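Local coordinates for 6-phospho-beta-glucosidase (Thermotoga maritima, PDB 1UP7) that hydrolyses cellobiose 6'-phosphate to glucose 6-phosphate and glucose, using NAD+ and a manganese ion, at the interface of chains A and B. Numbering follows the deposited sequence. Chains: chain A/B, 6-phospho-beta-glucosidase.

The interface of chains A and B. Residues chain A 248-252; chain B 99, 395, 397-398.
OD2 of the B:Asp395 carboxylate is gripped twice: by the backbone N of A:Lys251 at 2.9 Å and by water 1 at 2.7 Å. The N-H···O hydrogen bond is moderately bent, 152° at the hydrogen, and uses the syn lone pair of OD2. B:Asp395 lies just before helix 396-409 of chain B and reaches the first turn of helix 250-258 of chain A. The positive end of that helix dipole would probably stabilise the carboxylate's negative charge. Water 1 extends the link, hydrogen bonding to the backbone N of A:Lys252 and, at 2.7 Å, to carboxylate OE2 of B:Glu397. The A:Lys251 side chain crosses B:Asp395 obliquely, its CG passing 3.4 Å from OD2. CG is anti to the carbonyl carbon (chi1 -57°), and the chain bends at chi3 (-47°). The A:Lys251 and B:Asp398 side chains cross at about a right angle, and NZ forms a salt bridge with the carboxylate. An alanine here would remove this ammonium and is likely to weaken the contact between chains A and B at this patch, while the backbone bond to B:Asp395 could remain. A:Lys252 NZ and B:Glu397 OE1 are 4.6 Å apart, so any attraction is probably longer-range. The patch belongs to a two-fold interface, consistent with the dimers and tetramers formed in solution, and recurs with the chains exchanged. In the salt bridge, A:Lys251 NZ lies 2.8 Å from B:Asp398 OD2, on its syn lone pair.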
# COMPACT_ATOMS: atom_id res chain seq x y z
N LEU A 248 5.25 -28.11 10.25
CA LEU A 248 3.97 -28.57 10.78
C LEU A 248 4.03 -29.98 11.38
O LEU A 248 3.13 -30.41 12.11
CB LEU A 248 2.91 -28.50 9.68
CG LEU A 248 2.54 -27.07 9.31
CD1 LEU A 248 2.04 -27.17 7.91
CD2 LEU A 248 1.49 -26.46 10.27
N MET A 249 5.12 -30.68 11.05
CA MET A 249 5.43 -32.02 11.57
C MET A 249 6.82 -32.05 12.24
O MET A 249 7.58 -33.03 12.10
CB MET A 249 5.37 -33.07 10.45
CG MET A 249 4.00 -33.28 9.86
SD MET A 249 4.01 -34.37 8.41
CE MET A 249 4.51 -35.74 9.07
N GLU A 250 7.14 -30.99 12.98
CA GLU A 250 8.47 -30.80 13.52
C GLU A 250 8.95 -31.96 14.37
O GLU A 250 10.03 -32.49 14.10
CB GLU A 250 8.62 -29.51 14.32
CG GLU A 250 10.06 -29.17 14.63
CD GLU A 250 10.22 -27.89 15.44
OE1 GLU A 250 9.26 -27.10 15.59
OE2 GLU A 250 11.32 -27.68 15.96
N LYS A 251 8.17 -32.37 15.39
CA LYS A 251 8.61 -33.47 16.23
C LYS A 251 8.87 -34.74 15.42
O LYS A 251 9.86 -35.42 15.64
CB LYS A 251 7.67 -33.81 17.40
CG LYS A 251 7.42 -32.63 18.34
CD LYS A 251 6.34 -32.96 19.41
CE LYS A 251 5.09 -33.60 18.84
NZ LYS A 251 4.12 -34.01 19.91
N LYS A 252 7.98 -35.05 14.47
CA LYS A 252 8.18 -36.24 13.63
C LYS A 252 9.45 -36.10 12.77
O LYS A 252 10.25 -37.02 12.68
CB LYS A 252 6.98 -36.44 12.71
CG LYS A 252 6.71 -37.85 12.30
CD LYS A 252 5.24 -38.03 11.81
CE LYS A 252 4.45 -38.94 12.77
NZ LYS A 252 3.01 -39.04 12.34
N TYR B 99 -0.40 -32.59 25.42
CA TYR B 99 0.16 -32.61 24.07
C TYR B 99 1.56 -32.01 24.00
O TYR B 99 2.14 -31.95 22.92
CB TYR B 99 -0.83 -31.93 23.06
CG TYR B 99 -2.19 -32.60 23.06
CD1 TYR B 99 -2.45 -33.72 22.25
CD2 TYR B 99 -3.19 -32.17 23.92
CE1 TYR B 99 -3.70 -34.36 22.28
CE2 TYR B 99 -4.41 -32.79 23.97
CZ TYR B 99 -4.67 -33.88 23.16
OH TYR B 99 -5.91 -34.45 23.24
N ASP B 395 1.54 -29.85 16.37
CA ASP B 395 1.96 -30.53 15.15
C ASP B 395 0.71 -31.23 14.55
O ASP B 395 -0.29 -31.50 15.26
CB ASP B 395 2.95 -31.65 15.50
CG ASP B 395 4.39 -31.15 15.65
OD1 ASP B 395 4.62 -29.91 15.62
OD2 ASP B 395 5.35 -31.93 15.77
N GLU B 397 0.28 -34.28 13.87
CA GLU B 397 -0.03 -35.55 14.55
C GLU B 397 -0.90 -35.41 15.81
O GLU B 397 -1.51 -36.38 16.23
CB GLU B 397 1.23 -36.38 14.87
CG GLU B 397 2.13 -35.77 15.96
CD GLU B 397 3.28 -36.67 16.35
OE1 GLU B 397 3.06 -37.83 16.76
OE2 GLU B 397 4.43 -36.23 16.22
N ASP B 398 -0.95 -34.22 16.40
CA ASP B 398 -1.77 -34.03 17.60
C ASP B 398 -3.01 -33.16 17.35
O ASP B 398 -3.84 -33.06 18.22
CB ASP B 398 -0.98 -33.40 18.76
CG ASP B 398 0.29 -34.19 19.12
OD1 ASP B 398 0.21 -35.37 19.51
OD2 ASP B 398 1.43 -33.67 19.07
O HOH W 1 5.17 -34.28 14.52